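PDB 4IHZ: CrataBL from Crataeva tapia, which inhibits factor Xa and, more weakly, trypsin, and also acts as a lectin that binds glucose and N-acetylglucosamine. Local coordinates for residues S15-R25 and D36-I47; P132-T140 and L149-A157. All coordinates share one frame; numbering follows the deposited sequence.

Interaction 1 (15-25 with 36-47) and interaction 2 (132-140 with 149-157) follow one another along the chain and sit at similar depth, each part buried and part exposed, with centres about 16 Å apart. They share an edge: Ile38 O lies 3.0 Å from Leu149 N, a probable hydrogen bond between strand 38-40 and strand 148-151, and the Phe19 ring packs on Leu149 and Leu156. Both pair antiparallel strands with mostly apolar side chains on one face, Gln40 being the exception. Their polar chemistry differs. In interaction 1 Asp36 and Thr39 bind the short helix that follows strand 19-21, whereas interaction 2 carries a salt-bridge network of Glu139, Arg152 and Arg154.

Interaction 1 of 2, residues S15-R25 and D36-I47; sequences SRAGFSPDNLR and DLITQLRFPPRI
Thr39 OG1 is gripped by two side chains of 15-25: it donates to Asp22 OD1 at 2.8 Å and accepts from Arg25 NH1, also at 2.8 Å. The hydroxyl suits this place because it can do both at once. It meets the Asp22 carboxylate from above its plane, yet lies in the plane of the Arg25 guanidinium, at its edge. One face of that guanidinium is covered by Leu41 CD2, 3.3 Å from Arg25 CZ, while NH1 also reaches Gln40 O from above the carbonyl plane. Asp36 holds Asn23 twice: its OD1 uses the syn lone pair to take Asn23 N at 2.8 Å, and its OD2 takes Asn23 ND2 and Thr101. Gln40, with CG anti to the backbone N (chi1 -167°) and the chain extended, lays its amide nearly parallel to the Phe19 ring plane and gives NE2 to Ala17 O at 2.9 Å; its OE1 takes Arg147. Between them strands 19-21 and 38-40 form an antiparallel ladder in this beta-trefoil. On the side of Phe19, Pro21 and Ile38, it meets strand 148-151 through Leu149, strand 96-100 through Val99 and strand 8-12 through Pro12.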
loop_
_atom_site.group_PDB
_atom_site.type_symbol
_atom_site.label_atom_id
_atom_site.label_comp_id
_atom_site.label_asym_id
_atom_site.label_seq_id
_atom_site.Cartn_x
_atom_site.Cartn_y
_atom_site.Cartn_z
ATOM N N SER A 15 -0.184 -11.645 27.879
ATOM C CA SER A 15 -1.048 -12.508 27.054
ATOM C C SER A 15 -0.257 -12.966 25.834
ATOM O O SER A 15 0.698 -12.296 25.439
ATOM C CB SER A 15 -2.247 -11.675 26.578
ATOM O OG SER A 15 -2.908 -12.255 25.498
ATOM N N ARG A 16 -0.677 -14.081 25.228
ATOM C CA ARG A 16 -0.078 -14.554 23.989
ATOM C C ARG A 16 -0.934 -14.172 22.786
ATOM O O ARG A 16 -0.608 -14.556 21.677
ATOM C CB ARG A 16 0.053 -16.091 23.955
ATOM C CG ARG A 16 0.917 -16.678 25.045
ATOM C CD ARG A 16 1.204 -18.156 24.748
ATOM N NE ARG A 16 0.044 -19.048 24.901
ATOM C CZ ARG A 16 -0.767 -19.463 23.914
ATOM N NH1 ARG A 16 -0.604 -19.042 22.647
ATOM N NH2 ARG A 16 -1.772 -20.297 24.200
ATOM N N ALA A 17 -2.043 -13.480 23.003
ATOM C CA ALA A 17 -2.949 -13.156 21.886
ATOM C C ALA A 17 -2.448 -11.880 21.180
ATOM O O ALA A 17 -2.648 -10.764 21.676
ATOM C CB ALA A 17 -4.385 -12.940 22.446
ATOM N N GLY A 18 -1.772 -12.073 20.044
ATOM C CA GLY A 18 -1.263 -10.941 19.281
ATOM C C GLY A 18 -2.267 -10.450 18.246
ATOM O O GLY A 18 -3.501 -10.553 18.412
ATOM N N PHE A 19 -1.740 -9.813 17.215
ATOM C CA PHE A 19 -2.551 -8.946 16.358
ATOM C C PHE A 19 -2.293 -9.113 14.910
ATOM O O PHE A 19 -1.161 -9.425 14.482
ATOM C CB PHE A 19 -2.264 -7.469 16.710
ATOM C CG PHE A 19 -2.660 -7.114 18.120
ATOM C CD1 PHE A 19 -3.953 -6.769 18.423
ATOM C CD2 PHE A 19 -1.714 -7.223 19.131
ATOM C CE1 PHE A 19 -4.302 -6.460 19.755
ATOM C CE2 PHE A 19 -2.057 -6.940 20.428
ATOM C CZ PHE A 19 -3.337 -6.577 20.749
ATOM N N SER A 20 -3.345 -8.932 14.111
ATOM C CA SER A 20 -3.181 -9.018 12.648
ATOM C C SER A 20 -4.078 -7.991 11.980
ATOM O O SER A 20 -5.200 -7.789 12.435
ATOM C CB SER A 20 -3.610 -10.425 12.193
ATOM O OG SER A 20 -3.711 -10.495 10.757
ATOM N N PRO A 21 -3.620 -7.364 10.887
ATOM C CA PRO A 21 -4.587 -6.687 9.995
ATOM C C PRO A 21 -5.756 -7.592 9.637
ATOM O O PRO A 21 -5.591 -8.789 9.365
ATOM C CB PRO A 21 -3.749 -6.363 8.757
ATOM C CG PRO A 21 -2.319 -6.235 9.286
ATOM C CD PRO A 21 -2.253 -7.380 10.303
ATOM N N ASP A 22 -6.967 -7.037 9.660
ATOM C CA ASP A 22 -8.141 -7.822 9.335
ATOM C C ASP A 22 -8.082 -8.481 7.963
ATOM O O ASP A 22 -8.594 -9.612 7.797
ATOM C CB ASP A 22 -9.389 -6.979 9.441
ATOM C CG ASP A 22 -10.151 -7.217 10.722
ATOM O OD1 ASP A 22 -9.900 -8.216 11.479
ATOM O OD2 ASP A 22 -11.074 -6.405 10.967
ATOM N N ASN A 23 -7.466 -7.821 6.970
ATOM C CA ASN A 23 -7.515 -8.439 5.626
ATOM C C ASN A 23 -6.791 -9.772 5.601
ATOM O O ASN A 23 -7.152 -10.682 4.841
ATOM C CB ASN A 23 -6.985 -7.488 4.539
ATOM C CG ASN A 23 -5.497 -7.504 4.442
ATOM O OD1 ASN A 23 -4.936 -8.284 3.697
ATOM N ND2 ASN A 23 -4.825 -6.610 5.181
ATOM N N LEU A 24 -5.792 -9.910 6.479
ATOM C CA LEU A 24 -5.031 -11.169 6.547
ATOM C C LEU A 24 -5.823 -12.252 7.249
ATOM O O LEU A 24 -5.644 -13.414 6.952
ATOM C CB LEU A 24 -3.632 -10.954 7.191
ATOM C CG LEU A 24 -2.690 -10.062 6.384
ATOM C CD1 LEU A 24 -1.340 -9.967 7.088
ATOM C CD2 LEU A 24 -2.469 -10.685 4.976
ATOM N N ARG A 25 -6.761 -11.880 8.123
ATOM C CA ARG A 25 -7.579 -12.914 8.780
ATOM C C ARG A 25 -8.549 -13.499 7.779
ATOM O O ARG A 25 -8.762 -14.720 7.744
ATOM C CB ARG A 25 -8.326 -12.304 9.973
ATOM C CG ARG A 25 -7.331 -11.814 11.012
ATOM C CD ARG A 25 -8.076 -11.257 12.227
ATOM N NE ARG A 25 -8.657 -12.358 12.992
ATOM C CZ ARG A 25 -8.990 -12.235 14.273
ATOM N NH1 ARG A 25 -8.813 -11.082 14.860
ATOM N NH2 ARG A 25 -9.484 -13.283 14.938
ATOM N N ASP A 36 -9.112 -1.085 7.454
ATOM C CA ASP A 36 -8.499 -2.378 7.718
ATOM C C ASP A 36 -7.926 -2.327 9.134
ATOM O O ASP A 36 -6.804 -1.884 9.348
ATOM C CB ASP A 36 -7.406 -2.648 6.681
ATOM C CG ASP A 36 -6.849 -4.067 6.767
ATOM O OD1 ASP A 36 -7.645 -5.027 6.926
ATOM O OD2 ASP A 36 -5.593 -4.232 6.677
ATOM N N LEU A 37 -8.738 -2.775 10.087
ATOM C CA LEU A 37 -8.393 -2.712 11.504
ATOM C C LEU A 37 -7.262 -3.648 11.853
ATOM O O LEU A 37 -6.973 -4.595 11.113
ATOM C CB LEU A 37 -9.628 -3.102 12.338
ATOM C CG LEU A 37 -10.837 -2.211 12.150
ATOM C CD1 LEU A 37 -11.962 -2.940 12.868
ATOM C CD2 LEU A 37 -10.623 -0.804 12.726
ATOM N N ILE A 38 -6.649 -3.417 13.017
ATOM C CA ILE A 38 -5.652 -4.350 13.530
ATOM C C ILE A 38 -6.366 -5.055 14.682
ATOM O O ILE A 38 -6.681 -4.417 15.708
ATOM C CB ILE A 38 -4.412 -3.589 14.093
ATOM C CG1 ILE A 38 -3.717 -2.739 13.011
ATOM C CG2 ILE A 38 -3.415 -4.578 14.750
ATOM C CD1 ILE A 38 -3.241 -3.541 11.828
ATOM N N THR A 39 -6.647 -6.344 14.519
ATOM C CA THR A 39 -7.483 -7.053 15.485
ATOM C C THR A 39 -6.717 -8.144 16.207
ATOM O O THR A 39 -5.717 -8.669 15.700
ATOM C CB THR A 39 -8.758 -7.651 14.859
ATOM O OG1 THR A 39 -8.384 -8.503 13.776
ATOM C CG2 THR A 39 -9.679 -6.499 14.348
ATOM N N GLN A 40 -7.202 -8.518 17.373
ATOM C CA GLN A 40 -6.520 -9.453 18.212
ATOM C C GLN A 40 -6.917 -10.892 17.904
ATOM O O GLN A 40 -8.095 -11.204 17.719
ATOM C CB GLN A 40 -6.821 -9.110 19.682
ATOM C CG GLN A 40 -5.896 -9.857 20.642
ATOM C CD GLN A 40 -6.080 -9.428 22.056
ATOM O OE1 GLN A 40 -7.205 -9.109 22.495
ATOM N NE2 GLN A 40 -4.993 -9.437 22.810
ATOM N N LEU A 41 -5.928 -11.766 17.833
ATOM C CA LEU A 41 -6.204 -13.175 17.556
ATOM C C LEU A 41 -6.368 -13.909 18.871
ATOM O O LEU A 41 -5.396 -14.322 19.495
ATOM C CB LEU A 41 -5.009 -13.761 16.794
ATOM C CG LEU A 41 -4.666 -13.122 15.452
ATOM C CD1 LEU A 41 -3.542 -13.888 14.788
ATOM C CD2 LEU A 41 -5.857 -13.193 14.559
ATOM N N ARG A 42 -7.618 -13.989 19.344
ATOM C CA ARG A 42 -7.883 -14.431 20.720
ATOM C C ARG A 42 -8.199 -15.895 20.979
ATOM O O ARG A 42 -7.834 -16.441 22.036
ATOM C CB ARG A 42 -9.060 -13.625 21.239
ATOM C CG ARG A 42 -8.710 -12.241 21.574
ATOM C CD ARG A 42 -9.814 -11.683 22.404
ATOM N NE ARG A 42 -11.011 -11.589 21.596
ATOM C CZ ARG A 42 -12.199 -11.316 22.132
ATOM N NH1 ARG A 42 -12.270 -11.153 23.473
ATOM N NH2 ARG A 42 -13.274 -11.204 21.333
ATOM N N PHE A 43 -8.932 -16.516 20.058
ATOM C CA PHE A 43 -9.516 -17.826 20.335
ATOM C C PHE A 43 -9.235 -18.779 19.186
ATOM O O PHE A 43 -10.021 -18.847 18.223
ATOM C CB PHE A 43 -11.022 -17.674 20.544
ATOM C CG PHE A 43 -11.382 -16.750 21.685
ATOM C CD1 PHE A 43 -12.107 -15.589 21.458
ATOM C CD2 PHE A 43 -10.992 -17.044 22.995
ATOM C CE1 PHE A 43 -12.435 -14.736 22.508
ATOM C CE2 PHE A 43 -11.323 -16.182 24.062
ATOM C CZ PHE A 43 -12.039 -15.043 23.826
ATOM N N PRO A 44 -8.123 -19.538 19.273
ATOM C CA PRO A 44 -7.150 -19.595 20.348
ATOM C C PRO A 44 -6.154 -18.434 20.185
ATOM O O PRO A 44 -6.088 -17.832 19.090
ATOM C CB PRO A 44 -6.449 -20.941 20.094
ATOM C CG PRO A 44 -6.480 -21.079 18.606
ATOM C CD PRO A 44 -7.737 -20.407 18.141
ATOM N N PRO A 45 -5.441 -18.087 21.266
ATOM C CA PRO A 45 -4.486 -16.999 21.168
ATOM C C PRO A 45 -3.391 -17.367 20.185
ATOM O O PRO A 45 -2.774 -18.431 20.260
ATOM C CB PRO A 45 -3.922 -16.840 22.585
ATOM C CG PRO A 45 -4.592 -17.848 23.423
ATOM C CD PRO A 45 -5.429 -18.744 22.591
ATOM N N ARG A 46 -3.160 -16.472 19.251
ATOM C CA ARG A 46 -2.088 -16.688 18.278
ATOM C C ARG A 46 -1.217 -15.452 18.214
ATOM O O ARG A 46 -1.653 -14.331 18.455
ATOM C CB ARG A 46 -2.652 -17.000 16.902
ATOM C CG ARG A 46 -3.287 -18.405 16.849
ATOM C CD ARG A 46 -2.189 -19.472 17.095
ATOM N NE ARG A 46 -2.650 -20.866 17.013
ATOM C CZ ARG A 46 -2.964 -21.627 18.059
ATOM N NH1 ARG A 46 -2.885 -21.161 19.316
ATOM N NH2 ARG A 46 -3.353 -22.885 17.843
ATOM N N ILE A 47 0.039 -15.661 17.860
ATOM C CA ILE A 47 1.042 -14.622 18.001
ATOM C C ILE A 47 0.835 -13.467 17.005
ATOM O O ILE A 47 1.303 -12.371 17.257
ATOM C CB ILE A 47 2.467 -15.254 17.821
ATOM C CG1 ILE A 47 3.554 -14.295 18.338
ATOM C CG2 ILE A 47 2.723 -15.661 16.350
ATOM C CD1 ILE A 47 4.934 -14.983 18.597
HETATM O O HOH W 1 -3.492 -21.997 22.587
HETATM O O HOH W 2 1.124 -9.614 17.221
HETATM O O HOH W 3 -11.329 -4.438 9.199
#

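Interaction 2 of 2, residues P132-T140 and L149-A157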
loop_
_atom_site.group_PDB
_atom_site.type_symbol
_atom_site.label_atom_id
_atom_site.label_comp_id
_atom_site.label_asym_id
_atom_site.label_seq_id
_atom_site.Cartn_x
_atom_site.Cartn_y
_atom_site.Cartn_z
ATOM N N PRO A 132 0.744 16.466 22.070
ATOM C CA PRO A 132 0.508 15.248 22.857
ATOM C C PRO A 132 0.096 14.128 21.938
ATOM O O PRO A 132 -0.458 14.365 20.867
ATOM C CB PRO A 132 -0.707 15.610 23.717
ATOM C CG PRO A 132 -0.751 17.093 23.707
ATOM C CD PRO A 132 -0.275 17.490 22.348
ATOM N N CYS A 133 0.353 12.912 22.384
ATOM C CA CYS A 133 0.006 11.747 21.597
ATOM C C CYS A 133 -1.143 11.039 22.316
ATOM O O CYS A 133 -1.395 11.281 23.493
ATOM C CB CYS A 133 1.223 10.832 21.471
ATOM S SG CYS A 133 2.701 11.601 20.766
ATOM N N ARG A 134 -1.830 10.138 21.615
ATOM C CA ARG A 134 -2.906 9.382 22.217
ATOM C C ARG A 134 -2.471 7.943 22.415
ATOM O O ARG A 134 -1.970 7.317 21.493
ATOM C CB ARG A 134 -4.137 9.399 21.307
ATOM C CG ARG A 134 -4.899 10.725 21.354
ATOM C CD ARG A 134 -6.151 10.673 20.537
ATOM N NE ARG A 134 -6.775 12.001 20.477
ATOM C CZ ARG A 134 -6.817 12.787 19.399
ATOM N NH1 ARG A 134 -6.292 12.417 18.232
ATOM N NH2 ARG A 134 -7.405 13.983 19.506
ATOM N N ASP A 135 -2.700 7.410 23.602
ATOM C CA ASP A 135 -2.316 6.025 23.900
ATOM C C ASP A 135 -3.171 5.067 23.074
ATOM O O ASP A 135 -4.376 5.227 22.950
ATOM C CB ASP A 135 -2.516 5.722 25.398
ATOM C CG ASP A 135 -1.488 6.424 26.307
ATOM O OD1 ASP A 135 -0.520 7.045 25.831
ATOM O OD2 ASP A 135 -1.664 6.350 27.531
ATOM N N VAL A 136 -2.528 4.041 22.530
ATOM C CA VAL A 136 -3.243 3.014 21.777
ATOM C C VAL A 136 -3.614 1.881 22.723
ATOM O O VAL A 136 -2.772 1.388 23.499
ATOM C CB VAL A 136 -2.348 2.469 20.672
ATOM C CG1 VAL A 136 -2.993 1.235 20.040
ATOM C CG2 VAL A 136 -2.161 3.577 19.610
ATOM N N GLY A 137 -4.896 1.539 22.715
ATOM C CA GLY A 137 -5.424 0.479 23.550
ATOM C C GLY A 137 -6.321 -0.429 22.759
ATOM O O GLY A 137 -6.402 -0.342 21.527
ATOM N N ILE A 138 -6.983 -1.339 23.466
ATOM C CA ILE A 138 -7.855 -2.317 22.836
ATOM C C ILE A 138 -9.332 -1.891 23.049
ATOM O O ILE A 138 -9.743 -1.494 24.160
ATOM C CB ILE A 138 -7.593 -3.746 23.427
ATOM C CG1 ILE A 138 -6.358 -4.393 22.810
ATOM C CG2 ILE A 138 -8.825 -4.643 23.233
ATOM C CD1 ILE A 138 -6.007 -5.763 23.451
ATOM N N GLU A 139 -10.129 -2.021 21.990
ATOM C CA GLU A 139 -11.571 -1.718 22.071
ATOM C C GLU A 139 -12.386 -2.810 21.440
ATOM O O GLU A 139 -11.865 -3.613 20.701
ATOM C CB GLU A 139 -11.896 -0.402 21.361
ATOM C CG GLU A 139 -11.155 0.803 21.915
ATOM C CD GLU A 139 -11.744 1.346 23.216
ATOM O OE1 GLU A 139 -12.944 1.101 23.515
ATOM O OE2 GLU A 139 -11.002 2.040 23.950
ATOM N N THR A 140 -13.679 -2.835 21.745
ATOM C CA THR A 140 -14.576 -3.819 21.156
ATOM C C THR A 140 -15.790 -3.165 20.525
ATOM O O THR A 140 -16.468 -3.808 19.733
ATOM C CB THR A 140 -15.092 -4.840 22.180
ATOM O OG1 THR A 140 -15.833 -4.155 23.191
ATOM C CG2 THR A 140 -13.950 -5.623 22.840
ATOM N N LEU A 149 -7.328 -2.414 17.829
ATOM C CA LEU A 149 -6.485 -1.343 18.384
ATOM C C LEU A 149 -7.036 0.040 18.024
ATOM O O LEU A 149 -7.512 0.255 16.921
ATOM C CB LEU A 149 -5.040 -1.501 17.896
ATOM C CG LEU A 149 -4.298 -2.753 18.325
ATOM C CD1 LEU A 149 -2.914 -2.589 17.731
ATOM C CD2 LEU A 149 -4.234 -2.867 19.861
ATOM N N ALA A 150 -7.012 0.950 19.004
ATOM C CA ALA A 150 -7.564 2.302 18.810
ATOM C C ALA A 150 -6.841 3.287 19.711
ATOM O O ALA A 150 -6.497 2.972 20.848
ATOM C CB ALA A 150 -9.017 2.294 19.120
ATOM N N PRO A 151 -6.632 4.511 19.217
ATOM C CA PRO A 151 -5.906 5.496 20.043
ATOM C C PRO A 151 -6.874 6.288 20.912
ATOM O O PRO A 151 -7.308 7.387 20.559
ATOM C CB PRO A 151 -5.220 6.381 18.993
ATOM C CG PRO A 151 -6.170 6.354 17.821
ATOM C CD PRO A 151 -6.833 4.977 17.834
ATOM N N ARG A 152 -7.220 5.714 22.061
ATOM C CA ARG A 152 -8.242 6.334 22.900
ATOM C C ARG A 152 -7.773 6.564 24.314
ATOM O O ARG A 152 -8.603 6.563 25.261
ATOM C CB ARG A 152 -9.530 5.517 22.851
ATOM C CG ARG A 152 -10.090 5.471 21.451
ATOM C CD ARG A 152 -11.493 4.932 21.339
ATOM N NE ARG A 152 -11.786 4.642 19.938
ATOM C CZ ARG A 152 -12.805 3.900 19.516
ATOM N NH1 ARG A 152 -13.680 3.384 20.388
ATOM N NH2 ARG A 152 -12.953 3.677 18.219
ATOM N N ASP A 153 -6.465 6.813 24.438
ATOM C CA ASP A 153 -5.813 7.188 25.704
ATOM C C ASP A 153 -5.981 6.250 26.906
ATOM O O ASP A 153 -5.831 6.680 28.061
ATOM C CB ASP A 153 -6.100 8.647 26.071
ATOM C CG ASP A 153 -5.140 9.599 25.391
ATOM O OD1 ASP A 153 -3.896 9.331 25.409
ATOM O OD2 ASP A 153 -5.640 10.602 24.839
ATOM N N ARG A 154 -6.284 4.981 26.632
ATOM C CA ARG A 154 -6.254 3.888 27.640
ATOM C C ARG A 154 -5.218 2.854 27.198
ATOM O O ARG A 154 -5.514 1.977 26.377
ATOM C CB ARG A 154 -7.628 3.245 27.757
ATOM C CG ARG A 154 -8.679 4.225 28.233
ATOM C CD ARG A 154 -10.052 3.590 28.297
ATOM N NE ARG A 154 -10.678 3.426 26.978
ATOM C CZ ARG A 154 -11.336 4.381 26.324
ATOM N NH1 ARG A 154 -11.424 5.611 26.822
ATOM N NH2 ARG A 154 -11.905 4.115 25.151
ATOM N N PRO A 155 -3.981 2.978 27.683
ATOM C CA PRO A 155 -2.946 2.222 26.982
ATOM C C PRO A 155 -3.008 0.722 27.219
ATOM O O PRO A 155 -3.300 0.281 28.332
ATOM C CB PRO A 155 -1.646 2.785 27.530
ATOM C CG PRO A 155 -2.011 3.328 28.895
ATOM C CD PRO A 155 -3.445 3.801 28.787
ATOM N N LEU A 156 -2.756 -0.024 26.153
ATOM C CA LEU A 156 -2.475 -1.453 26.271
ATOM C C LEU A 156 -0.988 -1.629 26.552
ATOM O O LEU A 156 -0.140 -1.200 25.759
ATOM C CB LEU A 156 -2.837 -2.169 24.952
ATOM C CG LEU A 156 -2.504 -3.670 24.957
ATOM C CD1 LEU A 156 -3.319 -4.474 25.951
ATOM C CD2 LEU A 156 -2.681 -4.207 23.533
ATOM N N ALA A 157 -0.639 -2.251 27.679
ATOM C CA ALA A 157 0.772 -2.614 27.885
ATOM C C ALA A 157 1.209 -3.715 26.923
ATOM O O ALA A 157 0.567 -4.776 26.849
ATOM C CB ALA A 157 1.024 -3.081 29.317
HETATM O O HOH W 4 -1.046 10.730 25.950
HETATM O O HOH W 5 -7.687 12.653 23.058
HETATM O O HOH W 6 -0.186 0.235 23.434
HETATM O O HOH W 7 -6.282 -1.299 26.449
HETATM O O HOH W 8 -14.346 4.162 23.056
#
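Glu139 and Arg154 meet with the carboxylate at the edge of the guanidinium: Arg154 NH2 reaches Glu139 OE2 at 2.6 Å, on the syn side but 33° out of the carboxylate plane. A bend in the glutamate at chi2 (-78°) and one in the arginine at chi3 let the two long chains turn back to each other. Arg152 joins this network differently. Its guanidinium, inclined to the carboxylate, has Glu139 CG over one face, and the salt bridge from NH1 to OE1 is long; a water binds that NH1 and, weakly, OE1, while NH2 is held by the carbonyls of His94 and Leu97. These charges belong to a beta hairpin of the beta-trefoil, strands 134-139 and 148-151, and the loop after it. Gly137 and Ala150 form a hydrogen-bonded pair, and Gly137, lacking a side chain, lets Arg154 O come within 3.2 Å of its CA. Val136 crosses Leu149 at about a right angle, CG1 touching CB at 4.0 Å, and Ile138 crosses Leu149 at a slant; branched aliphatic chains suit this apolar face, which Leu156 joins from the following loop. At the far end the carboxylate planes of Asp135 and Asp153 are turned 69° against each other. Asp153 OD1 accepts Asp135 N at 2.9 Å, met from above the carboxylate plane, whereas Asp135 sends its OD1 to Lys122 and runs alongside the Pro155 ring.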